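Local coordinates for regulator of G-protein signaling 16 (Mus musculus, PDB 3C7L) that speeds GTP hydrolysis by G protein alpha subunits through its RGS domain, driving them into the inactive GDP-bound form and cutting receptor signalling short, at residues D14-G17 against W18-F22; A33-H36 against A37-T41; R126-S130 against P131-D135. All coordinates share one frame; numbering follows the deposited sequence.

Interaction 1. Residues D14-G17 against W18-F22; sequences DVLG and WRESF
S21 N bonds to G17 O at 3.0 Å, an i to i+4 backbone bond. R19 N bonds to L16 O at 3.2 Å, with the donor above the carbonyl plane. The other backbone bonds here are weak. W18 N divides its hydrogen between D14 O and V15 O, and E20 N does the same with L16 O and G17 O.

The one side-chain bond between the two segments joins D14 and W18. The indole NE1 points at the carboxylate OD1 over 3.2 Å, a weak bond with an N-H...O angle of 146°. The carboxylate and indole planes stand 87° apart. The CG of D14 lies anti to its own N (chi1 177°), and this carries the carboxylate to the pyrrole side of the indole.

V15 CA sits almost squarely over the five-membered ring of W18, 3.9 Å from its centroid, as a CH-pi contact. V15 CG2 adds a looser touch on W18 CH2, at 4.2 Å. On the exposed side L16 CG meets the edge of the R19 guanidinium at NH1, 3.5 Å away.

W18 O accepts from Y124 OH and V15 O from Y133 OH. S21 is the N-cap of the helix that starts at F22, its OG weakly bonded to D23 N. The W18 side chain packs on S28 and L136, with Y133 near. This short, irregular helical turn at the N-terminal end of the RGS helical domain is anchored through its indole.

Interaction 2. Residues A33-H36 against A37-T41; sequences AAFH and AFLKT
F35 and L39 form the tight part of this contact, one helical turn apart on the buried side of helix 29-40. L39 CD1 lies over a face of the F35 ring, toward its rim, 3.8 Å from the centroid. It is a CH-pi contact, and the closest approach of the two side chains is F35 CE2 to L39 CD1, 3.6 Å. L39 CD2 reaches the same ring at CZ, 3.7 Å away, and the isobutyl fork therefore spans one side of it. With CG anti to N (chi1 -171°), the end of the F35 side chain comes back within reach of L39. F38 touches F35 more loosely, CD2 to CE1 at 4.3 Å. An alanine in place of this phenylalanine is likely to leave both methyls of L39 without their aromatic support and to open a gap facing F127, whose ring also meets F35.

The backbone beneath is regular. Four i to i+4 bonds run from A37, F38, L39 and K40 back to A33, A34, F35 and H36. The L39 N to F35 O bond measures 2.9 Å and is nearly straight at 164°.

H36 lies against helix 45-57, touching E45 and L48, with NE2 hydrogen-bonded to E49 OE2. The solvent side is looser. A33, A37 and K40 are exposed there. At the C-terminal end T41 OG1 bonds back to F38 O at 2.8 Å.

The chemistry is that of an amphipathic helix. Its apolar side packs on helices 109-128 and 45-57. The H36 imidazole finds E49 and the T41 hydroxyl its own backbone, while K40 extends on the exposed side.

Interaction 3. Residues R126-S130 against P131-D135; sequences RFLKS and PAYRD
This is a helix-to-helix turn, where the long helix 109-128 ends and the short helix 131-134 starts. Its inner side is aromatic and buried, and its outer side is exposed.

S130 sits at the junction. It occupies the N-cap position of the second helix, and its OG bonds back to F127 O at 2.7 Å. F127 O also accepts from S130 N, and both donors come from the same face of its plane. The OG takes the position between N and the carbonyl carbon (chi1 73°), which brings it back over the last turn of the first helix. S130 O is gripped twice as well. R134 N reaches it at 2.9 Å, nearly in line with C=O, and Y133 N reaches it at 3.1 Å from above the carbonyl plane. Two carbonyls at the junction are therefore each held by two donors.

Y133 fills the angle between the helices. L128 CD2 stands over the centre of its ring, 3.8 Å from the centroid and 9° off the normal. Y133 CB lies over one face of the F127 ring, offset toward the rim, 4.1 Å from the centroid. The two rings form an offset edge-to-face pair, with the edge of Y133 toward F127, centroids 5.9 Å apart and planes at 62°. A132 CB closes on F127 CE1 at 3.8 Å. The hydroxyl of Y133 goes on to V15 O of helix 15-20.

On the exposed side R134 swings back beside K129. K129 O lies over the face of the R134 guanidinium, 3.3 Å from R134 CZ, without a hydrogen bond.

Two helices are thus joined by a tight turn with a serine at the N-cap position, its inner side closed by the F127-Y133 edge-to-face pair, at the C-terminal end of the all-helical RGS domain.

In the fold
The three contacts lie at one end of the RGS domain. They follow one another along the chain, and each touches the other two. Interaction 3 lies nearest both others, about 12 Å from interaction 1 and about 11 Å from interaction 2 between centres, against about 16 Å between interactions 1 and 2. Toward interaction 1, Y133 OH probably bonds V15 O at 2.7 Å, and Y133 CE1 packs on W18 CE3 at 3.5 Å. Toward interaction 2, F127 CG meets F35 CD1 at 3.6 Å. Interactions 1 and 2 touch through F22 CE1 and F35 CE2, at 3.8 Å. The N- and C-terminal helices are thus tied together, with helix 29-40 packed beside them. No ligand or G protein is part of these contacts.

Interaction 1. Residues D14-G17 against W18-F22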
loop_
_atom_site.group_PDB
_atom_site.type_symbol
_atom_site.label_atom_id
_atom_site.label_comp_id
_atom_site.label_asym_id
_atom_site.label_seq_id
_atom_site.Cartn_x
_atom_site.Cartn_y
_atom_site.Cartn_z
ATOM N N ASP A 14 -3.141 21.916 3.371
ATOM C CA ASP A 14 -2.519 20.613 2.989
ATOM C C ASP A 14 -2.558 19.640 4.158
ATOM O O ASP A 14 -3.057 18.523 4.032
ATOM C CB ASP A 14 -1.068 20.833 2.536
ATOM C CG ASP A 14 -0.350 19.531 2.206
ATOM O OD1 ASP A 14 -0.983 18.624 1.622
ATOM O OD2 ASP A 14 0.856 19.418 2.515
ATOM N N VAL A 15 -2.037 20.074 5.301
ATOM C CA VAL A 15 -2.015 19.234 6.492
ATOM C C VAL A 15 -3.443 18.942 6.964
ATOM O O VAL A 15 -3.717 17.887 7.544
ATOM C CB VAL A 15 -1.192 19.913 7.614
ATOM C CG1 VAL A 15 -1.240 19.090 8.885
ATOM C CG2 VAL A 15 0.249 20.067 7.157
ATOM N N LEU A 16 -4.353 19.872 6.693
ATOM C CA LEU A 16 -5.751 19.712 7.071
ATOM C C LEU A 16 -6.329 18.562 6.255
ATOM O O LEU A 16 -7.056 17.713 6.774
ATOM C CB LEU A 16 -6.524 21.006 6.781
ATOM C CG LEU A 16 -7.960 21.188 7.289
ATOM C CD1 LEU A 16 -8.451 22.587 6.948
ATOM C CD2 LEU A 16 -8.875 20.177 6.669
ATOM N N GLY A 17 -5.995 18.530 4.968
ATOM C CA GLY A 17 -6.500 17.466 4.122
ATOM C C GLY A 17 -6.116 16.071 4.592
ATOM O O GLY A 17 -6.878 15.125 4.406
ATOM N N TRP A 18 -4.942 15.932 5.200
ATOM C CA TRP A 18 -4.490 14.623 5.666
ATOM C C TRP A 18 -5.459 13.970 6.648
ATOM O O TRP A 18 -5.564 12.741 6.695
ATOM C CB TRP A 18 -3.112 14.714 6.333
ATOM C CG TRP A 18 -2.020 15.313 5.502
ATOM C CD1 TRP A 18 -2.107 15.788 4.225
ATOM C CD2 TRP A 18 -0.683 15.575 5.937
ATOM N NE1 TRP A 18 -0.906 16.341 3.841
ATOM C CE2 TRP A 18 -0.015 16.224 4.877
ATOM C CE3 TRP A 18 0.014 15.328 7.129
ATOM C CZ2 TRP A 18 1.317 16.636 4.974
ATOM C CZ3 TRP A 18 1.340 15.738 7.225
ATOM C CH2 TRP A 18 1.975 16.384 6.155
ATOM N N ARG A 19 -6.151 14.766 7.458
ATOM C CA ARG A 19 -7.097 14.159 8.387
ATOM C C ARG A 19 -8.522 14.144 7.844
ATOM O O ARG A 19 -9.397 13.505 8.418
ATOM C CB ARG A 19 -7.030 14.828 9.765
ATOM C CG ARG A 19 -7.272 16.307 9.788
ATOM C CD ARG A 19 -6.628 16.912 11.033
ATOM N NE ARG A 19 -7.572 17.696 11.819
ATOM C CZ ARG A 19 -8.306 18.691 11.335
ATOM N NH1 ARG A 19 -8.211 19.037 10.059
ATOM N NH2 ARG A 19 -9.147 19.335 12.127
ATOM N N GLU A 20 -8.756 14.836 6.734
ATOM C CA GLU A 20 -10.086 14.825 6.130
ATOM C C GLU A 20 -10.225 13.578 5.257
ATOM O O GLU A 20 -11.325 13.058 5.072
ATOM C CB GLU A 20 -10.312 16.051 5.245
ATOM C CG GLU A 20 -10.414 17.378 5.960
ATOM C CD GLU A 20 -10.753 18.502 4.996
ATOM O OE1 GLU A 20 -10.177 18.522 3.890
ATOM O OE2 GLU A 20 -11.584 19.370 5.344
ATOM N N SER A 21 -9.101 13.111 4.719
ATOM C CA SER A 21 -9.101 11.943 3.843
ATOM C C SER A 21 -7.754 11.245 3.761
ATOM O O SER A 21 -6.734 11.881 3.514
ATOM C CB SER A 21 -9.519 12.359 2.431
ATOM O OG SER A 21 -9.290 11.308 1.509
ATOM N N PHE A 22 -7.757 9.930 3.946
ATOM C CA PHE A 22 -6.527 9.155 3.863
ATOM C C PHE A 22 -5.942 9.297 2.449
ATOM O O PHE A 22 -4.723 9.270 2.253
ATOM C CB PHE A 22 -6.826 7.687 4.195
ATOM C CG PHE A 22 -5.599 6.827 4.339
ATOM C CD1 PHE A 22 -4.441 7.328 4.931
ATOM C CD2 PHE A 22 -5.607 5.507 3.905
ATOM C CE1 PHE A 22 -3.309 6.525 5.087
ATOM C CE2 PHE A 22 -4.480 4.696 4.056
ATOM C CZ PHE A 22 -3.329 5.205 4.647
#

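Interaction 2. Residues A33-H36 against A37-T41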
loop_
_atom_site.group_PDB
_atom_site.type_symbol
_atom_site.label_atom_id
_atom_site.label_comp_id
_atom_site.label_asym_id
_atom_site.label_seq_id
_atom_site.Cartn_x
_atom_site.Cartn_y
_atom_site.Cartn_z
ATOM N N ALA A 33 5.913 11.074 3.461
ATOM C CA ALA A 33 7.215 10.942 4.115
ATOM C C ALA A 33 7.061 10.788 5.622
ATOM O O ALA A 33 7.708 9.941 6.239
ATOM C CB ALA A 33 8.095 12.153 3.801
ATOM N N ALA A 34 6.198 11.607 6.215
ATOM C CA ALA A 34 5.971 11.551 7.655
ATOM C C ALA A 34 5.319 10.233 8.063
ATOM O O ALA A 34 5.721 9.602 9.048
ATOM C CB ALA A 34 5.093 12.721 8.087
ATOM N N PHE A 35 4.311 9.817 7.300
ATOM C CA PHE A 35 3.608 8.580 7.604
ATOM C C PHE A 35 4.515 7.363 7.396
ATOM O O PHE A 35 4.441 6.404 8.154
ATOM C CB PHE A 35 2.336 8.461 6.748
ATOM C CG PHE A 35 1.433 7.320 7.149
ATOM C CD1 PHE A 35 1.119 7.099 8.488
ATOM C CD2 PHE A 35 0.879 6.478 6.186
ATOM C CE1 PHE A 35 0.265 6.052 8.866
ATOM C CE2 PHE A 35 0.023 5.430 6.548
ATOM C CZ PHE A 35 -0.285 5.216 7.889
ATOM N N HIS A 36 5.374 7.407 6.381
ATOM C CA HIS A 36 6.277 6.290 6.117
ATOM C C HIS A 36 7.206 6.087 7.313
ATOM O O HIS A 36 7.411 4.963 7.767
ATOM C CB HIS A 36 7.095 6.542 4.839
ATOM C CG HIS A 36 7.932 5.372 4.414
ATOM N ND1 HIS A 36 9.222 5.178 4.856
ATOM C CD2 HIS A 36 7.643 4.309 3.627
ATOM C CE1 HIS A 36 9.692 4.045 4.363
ATOM N NE2 HIS A 36 8.753 3.498 3.614
ATOM N N ALA A 37 7.749 7.183 7.832
ATOM C CA ALA A 37 8.648 7.112 8.978
ATOM C C ALA A 37 7.922 6.580 10.207
ATOM O O ALA A 37 8.482 5.789 10.971
ATOM C CB ALA A 37 9.231 8.482 9.264
ATOM N N PHE A 38 6.673 7.005 10.397
ATOM C CA PHE A 38 5.883 6.546 11.533
ATOM C C PHE A 38 5.711 5.030 11.440
ATOM O O PHE A 38 5.893 4.310 12.425
ATOM C CB PHE A 38 4.509 7.228 11.538
ATOM C CG PHE A 38 3.622 6.806 12.678
ATOM C CD1 PHE A 38 3.824 7.308 13.961
ATOM C CD2 PHE A 38 2.589 5.892 12.468
ATOM C CE1 PHE A 38 3.006 6.904 15.025
ATOM C CE2 PHE A 38 1.767 5.484 13.527
ATOM C CZ PHE A 38 1.978 5.992 14.804
ATOM N N LEU A 39 5.362 4.551 10.247
ATOM C CA LEU A 39 5.168 3.124 10.010
ATOM C C LEU A 39 6.450 2.308 10.174
ATOM O O LEU A 39 6.428 1.202 10.704
ATOM C CB LEU A 39 4.597 2.898 8.604
ATOM C CG LEU A 39 3.198 3.469 8.366
ATOM C CD1 LEU A 39 2.719 3.136 6.960
ATOM C CD2 LEU A 39 2.243 2.898 9.397
ATOM N N LYS A 40 7.567 2.853 9.714
ATOM C CA LYS A 40 8.848 2.157 9.805
ATOM C C LYS A 40 9.250 1.856 11.249
ATOM O O LYS A 40 9.841 0.808 11.533
ATOM C CB LYS A 40 9.940 2.987 9.122
ATOM C CG LYS A 40 11.249 2.249 8.922
ATOM C CD LYS A 40 12.209 3.055 8.053
ATOM C CE LYS A 40 13.470 2.263 7.723
ATOM N NZ LYS A 40 14.361 2.994 6.772
ATOM N N THR A 41 8.931 2.762 12.166
ATOM C CA THR A 41 9.296 2.537 13.558
ATOM C C THR A 41 8.518 1.373 14.172
ATOM O O THR A 41 8.911 0.843 15.214
ATOM C CB THR A 41 9.095 3.801 14.417
ATOM O OG1 THR A 41 7.697 4.086 14.533
ATOM C CG2 THR A 41 9.806 4.991 13.778
#

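Interaction 3. Residues R126-S130 against P131-D135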
loop_
_atom_site.group_PDB
_atom_site.type_symbol
_atom_site.label_atom_id
_atom_site.label_comp_id
_atom_site.label_asym_id
_atom_site.label_seq_id
_atom_site.Cartn_x
_atom_site.Cartn_y
_atom_site.Cartn_z
ATOM N N ARG A 126 -3.572 6.611 14.482
ATOM C CA ARG A 126 -2.559 6.795 15.516
ATOM C C ARG A 126 -1.499 7.792 15.049
ATOM O O ARG A 126 -0.923 8.528 15.856
ATOM C CB ARG A 126 -1.922 5.452 15.915
ATOM C CG ARG A 126 -2.866 4.585 16.749
ATOM C CD ARG A 126 -2.229 3.319 17.306
ATOM N NE ARG A 126 -1.910 2.330 16.280
ATOM C CZ ARG A 126 -0.713 2.184 15.723
ATOM N NH1 ARG A 126 0.295 2.968 16.087
ATOM N NH2 ARG A 126 -0.519 1.238 14.814
ATOM N N PHE A 127 -1.257 7.826 13.744
ATOM C CA PHE A 127 -0.287 8.760 13.172
ATOM C C PHE A 127 -0.779 10.180 13.400
ATOM O O PHE A 127 0.006 11.079 13.725
ATOM C CB PHE A 127 -0.137 8.538 11.657
ATOM C CG PHE A 127 0.541 9.686 10.935
ATOM C CD1 PHE A 127 1.875 9.998 11.187
ATOM C CD2 PHE A 127 -0.165 10.462 10.015
ATOM C CE1 PHE A 127 2.500 11.064 10.536
ATOM C CE2 PHE A 127 0.453 11.533 9.357
ATOM C CZ PHE A 127 1.787 11.832 9.619
ATOM N N LEU A 128 -2.079 10.381 13.208
ATOM C CA LEU A 128 -2.674 11.702 13.375
ATOM C C LEU A 128 -2.626 12.182 14.816
ATOM O O LEU A 128 -2.655 13.383 15.075
ATOM C CB LEU A 128 -4.121 11.695 12.881
ATOM C CG LEU A 128 -4.303 11.381 11.393
ATOM C CD1 LEU A 128 -5.796 11.377 11.059
ATOM C CD2 LEU A 128 -3.561 12.412 10.544
ATOM N N LYS A 129 -2.546 11.246 15.753
ATOM C CA LYS A 129 -2.498 11.595 17.168
ATOM C C LYS A 129 -1.081 11.534 17.727
ATOM O O LYS A 129 -0.888 11.483 18.941
ATOM C CB LYS A 129 -3.421 10.662 17.961
ATOM C CG LYS A 129 -4.881 10.815 17.579
ATOM C CD LYS A 129 -5.741 9.694 18.133
ATOM C CE LYS A 129 -7.157 9.794 17.585
ATOM N NZ LYS A 129 -7.960 8.572 17.876
ATOM N N SER A 130 -0.090 11.551 16.839
ATOM C CA SER A 130 1.308 11.494 17.253
ATOM C C SER A 130 1.988 12.834 16.993
ATOM O O SER A 130 1.459 13.679 16.272
ATOM C CB SER A 130 2.043 10.419 16.463
ATOM O OG SER A 130 2.249 10.853 15.133
ATOM N N PRO A 131 3.171 13.047 17.585
ATOM C CA PRO A 131 3.865 14.316 17.362
ATOM C C PRO A 131 4.199 14.518 15.889
ATOM O O PRO A 131 4.240 15.651 15.410
ATOM C CB PRO A 131 5.117 14.174 18.219
ATOM C CG PRO A 131 4.633 13.331 19.367
ATOM C CD PRO A 131 3.828 12.272 18.650
ATOM N N ALA A 132 4.440 13.415 15.179
ATOM C CA ALA A 132 4.797 13.463 13.761
ATOM C C ALA A 132 3.775 14.246 12.943
ATOM O O ALA A 132 4.128 14.889 11.954
ATOM C CB ALA A 132 4.949 12.045 13.209
ATOM N N TYR A 133 2.512 14.191 13.351
ATOM C CA TYR A 133 1.472 14.939 12.657
ATOM C C TYR A 133 1.124 16.206 13.438
ATOM O O TYR A 133 1.062 17.298 12.873
ATOM C CB TYR A 133 0.196 14.102 12.493
ATOM C CG TYR A 133 -0.925 14.901 11.866
ATOM C CD1 TYR A 133 -0.915 15.203 10.502
ATOM C CD2 TYR A 133 -1.943 15.439 12.650
ATOM C CE1 TYR A 133 -1.887 16.024 9.941
ATOM C CE2 TYR A 133 -2.919 16.262 12.099
ATOM C CZ TYR A 133 -2.884 16.552 10.747
ATOM O OH TYR A 133 -3.847 17.372 10.207
ATOM N N ARG A 134 0.902 16.050 14.741
ATOM C CA ARG A 134 0.530 17.168 15.598
ATOM C C ARG A 134 1.474 18.363 15.541
ATOM O O ARG A 134 1.028 19.504 15.630
ATOM C CB ARG A 134 0.384 16.695 17.045
ATOM C CG ARG A 134 -0.885 15.907 17.292
ATOM C CD ARG A 134 -0.980 15.451 18.732
ATOM N NE ARG A 134 -2.268 14.827 19.019
ATOM C CZ ARG A 134 -2.526 14.141 20.129
ATOM N NH1 ARG A 134 -1.582 13.993 21.049
ATOM N NH2 ARG A 134 -3.725 13.611 20.323
ATOM N N ASP A 135 2.770 18.111 15.393
ATOM C CA ASP A 135 3.739 19.202 15.323
ATOM C C ASP A 135 3.598 19.977 14.010
ATOM O O ASP A 135 3.895 21.168 13.949
ATOM C CB ASP A 135 5.167 18.657 15.445
ATOM C CG ASP A 135 5.473 18.111 16.834
ATOM O OD1 ASP A 135 6.540 17.485 17.006
ATOM O OD2 ASP A 135 4.651 18.309 17.755
#